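Local coordinates for protein HemO (Neisseria meningitidis, PDB 1J77) that binds heme through an axial histidine and, as a member of the heme oxygenase family, probably opens the heme ring oxidatively, at residues V30-P35 / E199-M204; E40-F45 / R140-H145. All coordinates share one frame; numbering follows the deposited sequence. Where two conformers were deposited one is given.

Contact 1: V30-P35 / E199-M204. With HEM (protoporphyrin IX containing Fe), chain B.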
ATOM      1  N   VAL A  30      -4.562  -0.138  11.465  1.00 14.71           N
ATOM      2  CA  VAL A  30      -4.787   1.199  10.930  1.00 15.43           C
ATOM      3  C   VAL A  30      -6.054   1.789  11.605  1.00 16.86           C
ATOM      4  O   VAL A  30      -6.053   2.904  12.125  1.00 17.89           O
ATOM      5  CB  VAL A  30      -4.988   1.182   9.410  1.00 15.26           C
ATOM      6  CG1 VAL A  30      -5.632   2.514   8.898  1.00 15.53           C
ATOM      7  CG2 VAL A  30      -3.647   0.840   8.685  1.00 14.03           C
ATOM      8  N   MET A  31      -7.122   1.032  11.597  1.00 16.14           N
ATOM      9  CA  MET A  31      -8.323   1.582  12.224  1.00 17.11           C
ATOM     10  C   MET A  31      -8.205   1.802  13.725  1.00 17.58           C
ATOM     11  O   MET A  31      -8.695   2.807  14.222  1.00 18.53           O
ATOM     12  CB  MET A  31      -9.507   0.743  11.871  1.00 17.86           C
ATOM     13  CG  MET A  31      -9.793   0.657  10.384  1.00 21.57           C
ATOM     14  SD  MET A  31      -9.991   2.285   9.587  1.00 25.76           S
ATOM     15  CE  MET A  31     -11.433   2.878  10.410  1.00 25.53           C
ATOM     16  N   SER A  32      -7.442   0.960  14.417  1.00 15.71           N
ATOM     17  CA  SER A  32      -7.327   1.125  15.867  1.00 16.75           C
ATOM     18  C   SER A  32      -6.631   2.430  16.235  1.00 16.33           C
ATOM     19  O   SER A  32      -6.862   2.968  17.344  1.00 18.58           O
ATOM     20  CB  SER A  32      -6.542   0.002  16.523  1.00 17.80           C
ATOM     21  OG  SER A  32      -7.158  -1.211  16.375  1.00 22.10           O
ATOM     22  N   VAL A  33      -5.739   2.952  15.383  1.00 15.56           N
ATOM     23  CA  VAL A  33      -4.998   4.166  15.762  1.00 15.99           C
ATOM     24  C   VAL A  33      -5.753   5.445  15.349  1.00 16.62           C
ATOM     25  O   VAL A  33      -5.250   6.531  15.546  1.00 17.23           O
ATOM     26  CB  VAL A  33      -3.537   4.174  15.190  1.00 16.12           C
ATOM     27  CG1 VAL A  33      -2.728   3.072  15.884  1.00 15.33           C
ATOM     28  CG2 VAL A  33      -3.513   4.068  13.702  1.00 15.83           C
ATOM     29  N   GLN A  34      -6.974   5.275  14.841  1.00 17.91           N
ATOM     30  CA  GLN A  34      -7.869   6.401  14.620  1.00 19.31           C
ATOM     31  C   GLN A  34      -7.289   7.463  13.667  1.00 20.92           C
ATOM     32  O   GLN A  34      -7.033   8.619  14.055  1.00 21.12           O
ATOM     33  CB  GLN A  34      -8.223   6.988  15.986  1.00 19.46           C
ATOM     34  CG  GLN A  34      -9.277   6.155  16.782  1.00 21.09           C
ATOM     35  CD  GLN A  34     -10.737   6.464  16.439  1.00 23.17           C
ATOM     36  OE1 GLN A  34     -11.683   5.844  16.995  1.00 24.06           O
ATOM     37  NE2 GLN A  34     -10.950   7.471  15.612  1.00 19.21           N
ATOM     38  N   PRO A  35      -7.086   7.062  12.409  1.00 21.35           N
ATOM     39  CA  PRO A  35      -6.512   8.013  11.433  1.00 22.30           C
ATOM     40  C   PRO A  35      -7.407   9.194  11.115  1.00 23.15           C
ATOM     41  O   PRO A  35      -6.865  10.192  10.637  1.00 23.43           O
ATOM     42  CB  PRO A  35      -6.311   7.178  10.161  1.00 23.85           C
ATOM     43  CG  PRO A  35      -6.810   5.801  10.477  1.00 23.40           C
ATOM     44  CD  PRO A  35      -7.465   5.792  11.787  1.00 21.76           C
ATOM     45  N   GLU A 199      -0.227  -4.638  18.056  1.00 17.15           N
ATOM     46  CA  GLU A 199      -1.297  -5.016  17.163  1.00 17.39           C
ATOM     47  C   GLU A 199      -2.625  -4.458  17.638  1.00 16.53           C
ATOM     48  O   GLU A 199      -2.764  -3.975  18.773  1.00 16.31           O
ATOM     49  CB  GLU A 199      -1.419  -6.561  17.084  1.00 18.36           C
ATOM     50  CG  GLU A 199      -0.160  -7.218  16.534  1.00 19.86           C
ATOM     51  CD  GLU A 199       0.052  -7.149  15.011  1.00 23.25           C
ATOM     52  OE1 GLU A 199       1.182  -7.450  14.536  1.00 23.32           O
ATOM     53  OE2 GLU A 199      -0.876  -6.848  14.277  1.00 23.88           O
ATOM     54  N   ALA A 200      -3.629  -4.522  16.785  1.00 15.86           N
ATOM     55  CA  ALA A 200      -4.972  -4.194  17.163  1.00 15.80           C
ATOM     56  C   ALA A 200      -5.457  -5.131  18.265  1.00 14.91           C
ATOM     57  O   ALA A 200      -4.910  -6.222  18.507  1.00 15.92           O
ATOM     58  CB  ALA A 200      -5.908  -4.315  15.912  1.00 15.18           C
ATOM     59  N   PRO A 201      -6.438  -4.686  19.034  1.00 14.79           N
ATOM     60  CA  PRO A 201      -6.991  -5.567  20.070  1.00 16.12           C
ATOM     61  C   PRO A 201      -7.333  -6.943  19.510  1.00 16.12           C
ATOM     62  O   PRO A 201      -8.002  -7.066  18.499  1.00 18.06           O
ATOM     63  CB  PRO A 201      -8.236  -4.841  20.502  1.00 15.66           C
ATOM     64  CG  PRO A 201      -7.947  -3.357  20.209  1.00 17.47           C
ATOM     65  CD  PRO A 201      -7.159  -3.399  18.935  1.00 15.19           C
ATOM     66  N   GLU A 202      -6.949  -7.971  20.255  1.00 17.50           N
ATOM     67  CA  GLU A 202      -7.157  -9.318  19.785  1.00 19.89           C
ATOM     68  C   GLU A 202      -8.599  -9.651  19.596  1.00 19.66           C
ATOM     69  O   GLU A 202      -9.431  -9.409  20.488  1.00 19.69           O
ATOM     70  CB  GLU A 202      -6.542 -10.366  20.681  1.00 22.46           C
ATOM     71  CG  GLU A 202      -6.731 -11.726  19.991  1.00 25.82           C
ATOM     72  CD  GLU A 202      -6.030 -12.872  20.676  1.00 31.26           C
ATOM     73  OE1 GLU A 202      -5.896 -13.961  20.032  1.00 33.72           O
ATOM     74  OE2 GLU A 202      -5.614 -12.659  21.829  1.00 34.54           O
ATOM     75  N   GLY A 203      -8.890 -10.268  18.458  1.00 18.78           N
ATOM     76  CA  GLY A 203     -10.233 -10.684  18.117  1.00 19.93           C
ATOM     77  C   GLY A 203     -10.975  -9.686  17.256  1.00 19.72           C
ATOM     78  O   GLY A 203     -12.015  -9.986  16.740  1.00 21.26           O
ATOM     79  N   MET A 204     -10.411  -8.480  17.076  1.00 18.80           N
ATOM     80  CA  MET A 204     -11.047  -7.458  16.233  1.00 20.36           C
ATOM     81  C   MET A 204     -11.170  -7.997  14.781  1.00 20.93           C
ATOM     82  O   MET A 204     -10.301  -8.735  14.333  1.00 21.83           O
ATOM     83  CB  MET A 204     -10.181  -6.180  16.234  1.00 20.62           C
ATOM     84  CG  MET A 204     -10.697  -5.071  15.370  1.00 21.67           C
ATOM     85  SD  MET A 204      -9.769  -3.554  15.607  1.00 21.53           S
ATOM     86  CE  MET A 204     -10.457  -3.115  17.041  1.00 19.36           C
TER
HETATM   87  CHA HEM B 300      -7.744  -5.580  -0.728  1.00 21.93           C
HETATM   88  CHB HEM B 300      -9.733  -3.111   2.931  1.00 21.71           C
HETATM   89  CHC HEM B 300      -5.349  -1.294   4.065  1.00 20.05           C
HETATM   90  CHD HEM B 300      -3.308  -4.162   0.691  1.00 19.34           C
HETATM   91  C1A HEM B 300      -8.669  -4.995   0.102  1.00 22.53           C
HETATM   92  C2A HEM B 300     -10.141  -5.079  -0.034  1.00 24.44           C
HETATM   93  C3A HEM B 300     -10.654  -4.393   0.984  1.00 23.29           C
HETATM   94  C4A HEM B 300      -9.574  -3.863   1.804  1.00 21.84           C
HETATM   95  CMA HEM B 300     -12.165  -4.197   1.268  1.00 26.04           C
HETATM   96  CAA HEM B 300     -10.987  -5.754  -1.153  0.70 25.13           C
HETATM   97  CBA HEM B 300     -11.348  -4.695  -2.194  0.70 27.00           C
HETATM   98  CGA HEM B 300     -12.048  -5.296  -3.398  0.70 26.47           C
HETATM   99  O1A HEM B 300     -11.926  -6.539  -3.603  0.70 28.59           O
HETATM  100  O2A HEM B 300     -12.738  -4.520  -4.126  0.70 28.76           O
HETATM  101  C1B HEM B 300      -8.730  -2.391   3.565  1.00 21.71           C
HETATM  102  C2B HEM B 300      -8.931  -1.479   4.656  1.00 21.95           C
HETATM  103  C3B HEM B 300      -7.708  -0.988   5.007  1.00 19.45           C
HETATM  104  C4B HEM B 300      -6.730  -1.544   4.074  1.00 20.33           C
HETATM  105  CMB HEM B 300     -10.340  -1.201   5.240  1.00 24.03           C
HETATM  106  CAB HEM B 300      -7.381   0.057   6.075  1.00 20.92           C
HETATM  107  CBB HEM B 300      -8.060   0.122   7.216  1.00 22.12           C
HETATM  108  C1C HEM B 300      -4.443  -1.870   3.215  1.00 17.87           C
HETATM  109  C2C HEM B 300      -3.019  -1.546   3.135  1.00 19.32           C
HETATM  110  C3C HEM B 300      -2.459  -2.385   2.249  1.00 19.45           C
HETATM  111  C4C HEM B 300      -3.486  -3.188   1.644  1.00 19.35           C
HETATM  112  CMC HEM B 300      -2.328  -0.524   4.049  1.00 21.90           C
HETATM  113  CAC HEM B 300      -1.000  -2.480   1.824  1.00 21.90           C
HETATM  114  CBC HEM B 300      -0.051  -1.978   2.608  1.00 25.59           C
HETATM  115  C1D HEM B 300      -4.328  -4.785   0.044  1.00 19.10           C
HETATM  116  C2D HEM B 300      -4.100  -5.726  -1.022  1.00 18.06           C
HETATM  117  C3D HEM B 300      -5.455  -6.190  -1.456  1.00 20.10           C
HETATM  118  C4D HEM B 300      -6.373  -5.463  -0.614  1.00 21.03           C
HETATM  119  CMD HEM B 300      -2.734  -6.153  -1.562  1.00 18.84           C
HETATM  120  CAD HEM B 300      -5.820  -7.143  -2.594  1.00 22.64           C
HETATM  121  CBD HEM B 300      -6.329  -8.467  -2.106  1.00 22.18           C
HETATM  122  CGD HEM B 300      -6.518  -9.289  -3.361  1.00 25.59           C
HETATM  123  O1D HEM B 300      -5.529  -9.931  -3.790  1.00 23.73           O
HETATM  124  O2D HEM B 300      -7.672  -9.351  -3.888  1.00 28.65           O
HETATM  125  NA  HEM B 300      -8.381  -4.242   1.215  1.00 20.91           N
HETATM  126  NB  HEM B 300      -7.377  -2.438   3.264  1.00 20.54           N
HETATM  127  NC  HEM B 300      -4.665  -2.846   2.288  1.00 17.75           N
HETATM  128  ND  HEM B 300      -5.700  -4.632   0.293  1.00 20.32           N
HETATM  129 FE   HEM B 300      -6.527  -3.635   1.822  1.00 19.42          FE
HETATM  130  O   HOH W   1      -6.642  -2.150   0.560  1.00 31.79           O
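S32, in the last turn of helix 11-32, meets a type II beta turn, P201 to M204, in the tail that follows helix 167-192 of the all-helical heme oxygenase fold. Three van der Waals contacts make up the meeting, all to the serine hydroxyl. OG lies 3.4 Å from the methyl CB of A200 and equally close, 3.4 Å, to CD of P201, the ring carbon next to the proline nitrogen. The third neighbour is the thioether of M204, whose SD comes to 3.6 Å from S32 OG. M204 has CG anti to its backbone N (chi1 178°) and runs extended as far as the sulfur; the chain then bends at chi3 (-77°), which leaves CE also close to the hydroxyl.

The hydrogen bonds of the two segments run along their own parts of the chain rather than between them. The hydroxyl of S32 bonds to N28 O, one helical turn earlier, and the tail offers it nonpolar neighbours. N28 also touches A200 and M204, extending the docking surface along helix 11-32. In the tail, M204 N bonds to P201 O at 3.1 Å and closes the turn; G203 fills the third position of the turn (phi 95°), where a CB would press on the carbonyl O before it. E199 forms salt bridges with K185 and R189 of helix 167-192, tying the start of this segment back to that helix.

The heme is met by V30 and M31. Both reach the vinyl carbon CBB, V30 through CG1 at 3.8 Å. M31 CG and SD each lie 3.7 Å from HEM CBB, the bend at chi2 setting the sulfur beside the vinyl.

Contact 2: E40-F45 / R140-H145; sequences ENYIKF and RHLAPH
Y42 and F45 of helix 39-60 meet H141 and L142, in the loop between helices 122-129 and 149-162, with the outer atoms of their rings. The backbones stay well apart, the nearest CA atoms, of F45 and H141, being 11.8 Å from each other, and long side chains span the gap.

Y42 holds its ring out from the helix with CG anti to the backbone N (chi1 -172°). Its OH reaches the methyl CD1 of L142 at 4.0 Å, the two side chains approaching from opposite directions, and is 4.3 Å from H141 CE1. These are van der Waals distances; the polar partner of the phenol lies elsewhere. The phenol is fixed by a hydrogen bond to G138 O, just ahead of R140, and its ring stacks on that of Y133.

F45, one turn further, brings CE2 to 4.2 Å from H141 NE2, at the edge of the imidazole and near its plane. That imidazole is gripped at both nitrogens, ND1 by D84 and NE2 by Q49, a pair of bonds that fixes the rotation of the ring; the D84 carboxylate would probably polarise it. L142 CG sits 3.5 Å above one face of the H141 imidazole, nearer the ring's margin than its centre. F45 also packs on L124 of helix 122-129 and Y184 of helix 167-192, and its side chain lies about 6 Å from the heme. The four touching residues are buried, forming an aromatic and aliphatic interface between a helix and an interhelical loop near the heme pocket of the heme oxygenase fold.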
ATOM      1  N   GLU A  40      -4.553  16.107  13.038  1.00 27.67           N
ATOM      2  CA  GLU A  40      -3.265  15.668  13.540  1.00 27.93           C
ATOM      3  C   GLU A  40      -3.045  14.166  13.277  1.00 26.21           C
ATOM      4  O   GLU A  40      -2.025  13.747  12.758  1.00 25.78           O
ATOM      5  CB  GLU A  40      -3.173  15.956  15.034  1.00 29.64           C
ATOM      6  CG  GLU A  40      -1.929  15.406  15.698  1.00 33.25           C
ATOM      7  CD  GLU A  40      -1.899  15.566  17.211  1.00 38.79           C
ATOM      8  OE1 GLU A  40      -2.867  16.131  17.814  1.00 43.30           O
ATOM      9  OE2 GLU A  40      -0.888  15.120  17.805  1.00 40.74           O
ATOM     10  N   ASN A  41      -4.029  13.356  13.620  1.00 24.50           N
ATOM     11  CA  ASN A  41      -3.911  11.937  13.323  1.00 23.18           C
ATOM     12  C   ASN A  41      -3.935  11.634  11.807  1.00 23.67           C
ATOM     13  O   ASN A  41      -3.280  10.661  11.375  1.00 23.02           O
ATOM     14  CB  ASN A  41      -4.958  11.133  14.090  1.00 23.53           C
ATOM     15  CG  ASN A  41      -4.463  10.697  15.437  1.00 23.92           C
ATOM     16  OD1 ASN A  41      -3.582  11.312  16.042  1.00 26.41           O
ATOM     17  ND2 ASN A  41      -4.983   9.559  15.891  1.00 27.56           N
ATOM     18  N   TYR A  42      -4.673  12.399  11.017  1.00 22.03           N
ATOM     19  CA  TYR A  42      -4.713  12.161   9.561  1.00 22.25           C
ATOM     20  C   TYR A  42      -3.337  12.447   8.996  1.00 22.12           C
ATOM     21  O   TYR A  42      -2.886  11.755   8.045  1.00 21.55           O
ATOM     22  CB  TYR A  42      -5.770  13.005   8.822  1.00 23.44           C
ATOM     23  CG  TYR A  42      -5.945  12.622   7.376  1.00 23.35           C
ATOM     24  CD1 TYR A  42      -6.472  11.397   7.011  1.00 25.82           C
ATOM     25  CD2 TYR A  42      -5.575  13.494   6.338  1.00 22.30           C
ATOM     26  CE1 TYR A  42      -6.659  11.051   5.685  1.00 25.14           C
ATOM     27  CE2 TYR A  42      -5.770  13.165   5.044  1.00 23.98           C
ATOM     28  CZ  TYR A  42      -6.288  11.950   4.698  1.00 24.66           C
ATOM     29  OH  TYR A  42      -6.407  11.596   3.389  1.00 25.64           O
ATOM     30  N   ILE A  43      -2.645  13.431   9.554  1.00 23.04           N
ATOM     31  CA  ILE A  43      -1.294  13.743   9.072  1.00 22.82           C
ATOM     32  C   ILE A  43      -0.366  12.579   9.407  1.00 21.76           C
ATOM     33  O   ILE A  43       0.492  12.202   8.596  1.00 20.66           O
ATOM     34  CB  ILE A  43      -0.813  15.113   9.634  1.00 24.47           C
ATOM     35  CG1 ILE A  43      -1.482  16.235   8.843  1.00 25.27           C
ATOM     36  CG2 ILE A  43       0.664  15.193   9.562  1.00 24.56           C
ATOM     37  CD1 ILE A  43      -1.389  17.624   9.470  1.00 25.80           C
ATOM     38  N   LYS A  44      -0.551  11.967  10.557  1.00 21.73           N
ATOM     39  CA  LYS A  44       0.231  10.777  10.902  1.00 21.40           C
ATOM     40  C   LYS A  44       0.002   9.668   9.884  1.00 20.90           C
ATOM     41  O   LYS A  44       0.952   8.967   9.474  1.00 21.58           O
ATOM     42  CB  LYS A  44      -0.161  10.297  12.290  0.60 21.45           C
ATOM     43  CG  LYS A  44      -0.407  11.460  13.301  0.60 23.90           C
ATOM     44  CD  LYS A  44      -0.676  10.904  14.703  0.60 25.98           C
ATOM     45  CE  LYS A  44      -0.693  11.951  15.767  0.60 26.19           C
ATOM     46  NZ  LYS A  44      -0.280  11.331  17.038  0.60 28.07           N
ATOM     47  N   PHE A  45      -1.221   9.524   9.458  1.00 19.81           N
ATOM     48  CA  PHE A  45      -1.587   8.547   8.470  1.00 19.87           C
ATOM     49  C   PHE A  45      -0.913   8.879   7.148  1.00 19.57           C
ATOM     50  O   PHE A  45      -0.400   8.012   6.470  1.00 20.28           O
ATOM     51  CB  PHE A  45      -3.098   8.481   8.312  1.00 19.91           C
ATOM     52  CG  PHE A  45      -3.545   7.523   7.302  1.00 20.63           C
ATOM     53  CD1 PHE A  45      -3.348   6.184   7.529  1.00 22.27           C
ATOM     54  CD2 PHE A  45      -4.139   7.934   6.109  1.00 21.43           C
ATOM     55  CE1 PHE A  45      -3.693   5.267   6.579  1.00 22.63           C
ATOM     56  CE2 PHE A  45      -4.512   6.998   5.160  1.00 23.27           C
ATOM     57  CZ  PHE A  45      -4.320   5.673   5.429  1.00 21.62           C
ATOM     58  N   ARG A 140      -6.197  12.777  -2.394  1.00 26.14           N
ATOM     59  CA  ARG A 140      -5.838  12.474  -3.788  1.00 26.48           C
ATOM     60  C   ARG A 140      -5.324  11.037  -3.949  1.00 25.95           C
ATOM     61  O   ARG A 140      -5.689  10.327  -4.910  1.00 25.40           O
ATOM     62  CB  ARG A 140      -4.764  13.498  -4.200  0.60 27.25           C
ATOM     63  CG  ARG A 140      -5.098  15.044  -3.952  0.60 28.53           C
ATOM     64  CD  ARG A 140      -3.855  15.937  -3.987  0.60 29.06           C
ATOM     65  NE  ARG A 140      -4.100  17.365  -3.828  0.60 30.88           N
ATOM     66  CZ  ARG A 140      -4.386  18.223  -4.813  0.60 30.82           C
ATOM     67  NH1 ARG A 140      -4.506  17.827  -6.054  0.60 30.70           N
ATOM     68  NH2 ARG A 140      -4.551  19.502  -4.562  0.60 29.76           N
ATOM     69  N   HIS A 141      -4.484  10.604  -3.005  1.00 25.57           N
ATOM     70  CA  HIS A 141      -3.877   9.257  -3.073  1.00 24.77           C
ATOM     71  C   HIS A 141      -4.839   8.104  -2.869  1.00 24.18           C
ATOM     72  O   HIS A 141      -4.551   6.965  -3.280  1.00 23.51           O
ATOM     73  CB  HIS A 141      -2.679   9.141  -2.131  1.00 24.14           C
ATOM     74  CG  HIS A 141      -3.030   8.796  -0.722  1.00 24.34           C
ATOM     75  ND1 HIS A 141      -3.347   9.740   0.225  1.00 22.00           N
ATOM     76  CD2 HIS A 141      -3.049   7.599  -0.093  1.00 22.22           C
ATOM     77  CE1 HIS A 141      -3.562   9.129   1.386  1.00 24.35           C
ATOM     78  NE2 HIS A 141      -3.401   7.832   1.211  1.00 24.92           N
ATOM     79  N   LEU A 142      -6.028   8.423  -2.345  1.00 24.22           N
ATOM     80  CA  LEU A 142      -7.064   7.429  -2.072  1.00 24.91           C
ATOM     81  C   LEU A 142      -8.163   7.394  -3.101  1.00 25.70           C
ATOM     82  O   LEU A 142      -8.982   6.483  -3.112  1.00 26.57           O
ATOM     83  CB  LEU A 142      -7.698   7.699  -0.695  1.00 24.30           C
ATOM     84  CG  LEU A 142      -6.816   7.565   0.555  1.00 24.03           C
ATOM     85  CD1 LEU A 142      -7.507   8.071   1.859  1.00 22.68           C
ATOM     86  CD2 LEU A 142      -6.352   6.160   0.755  1.00 23.72           C
ATOM     87  N   ALA A 143      -8.159   8.367  -4.002  1.00 27.56           N
ATOM     88  CA  ALA A 143      -9.181   8.413  -5.035  1.00 28.21           C
ATOM     89  C   ALA A 143      -9.062   7.205  -5.970  1.00 28.38           C
ATOM     90  O   ALA A 143      -7.971   6.620  -6.162  1.00 28.15           O
ATOM     91  CB  ALA A 143      -9.064   9.682  -5.784  1.00 28.18           C
ATOM     92  N   PRO A 144     -10.189   6.806  -6.529  1.00 29.38           N
ATOM     93  CA  PRO A 144     -10.268   5.615  -7.375  1.00 30.37           C
ATOM     94  C   PRO A 144      -9.537   5.797  -8.694  1.00 31.60           C
ATOM     95  O   PRO A 144      -9.486   6.927  -9.175  1.00 32.03           O
ATOM     96  CB  PRO A 144     -11.767   5.488  -7.674  1.00 30.73           C
ATOM     97  CG  PRO A 144     -12.407   6.617  -7.126  1.00 31.19           C
ATOM     98  CD  PRO A 144     -11.466   7.532  -6.429  1.00 30.18           C
ATOM     99  N   HIS A 145      -8.980   4.741  -9.263  1.00 32.99           N
ATOM    100  CA  HIS A 145      -8.357   4.867 -10.594  1.00 34.84           C
ATOM    101  C   HIS A 145      -9.456   5.388 -11.523  1.00 36.60           C
ATOM    102  O   HIS A 145     -10.607   4.944 -11.406  1.00 36.67           O
ATOM    103  CB  HIS A 145      -7.828   3.519 -11.075  1.00 35.51           C
ATOM    104  CG  HIS A 145      -7.039   3.601 -12.344  1.00 36.98           C
ATOM    105  ND1 HIS A 145      -7.626   3.882 -13.556  1.00 38.99           N
ATOM    106  CD2 HIS A 145      -5.715   3.458 -12.590  1.00 38.09           C
ATOM    107  CE1 HIS A 145      -6.694   3.925 -14.495  1.00 39.48           C
ATOM    108  NE2 HIS A 145      -5.527   3.656 -13.936  1.00 38.92           N
TER

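How the contacts relate
Contacts 1 and 2 have centres about 18 Å apart and are joined by the short connection between helix 11-32 and helix 39-60. Along it, the amide ND2 of N41 makes a probable hydrogen bond of 2.9 Å to Q34 O, while CB of P35 packs 3.9 Å from CB of F45. In sequence, contact 2 is nested within the loop that contact 1 closes. Contact 1 is at the surface, yet its segment 30-35 supplies the pocket residues V30 and M31; V30 touches F45 of the buried contact 2. For placement, the side chains of A200 and F45 lie about 12 Å and 11 Å, respectively, from that of the axial ligand H23.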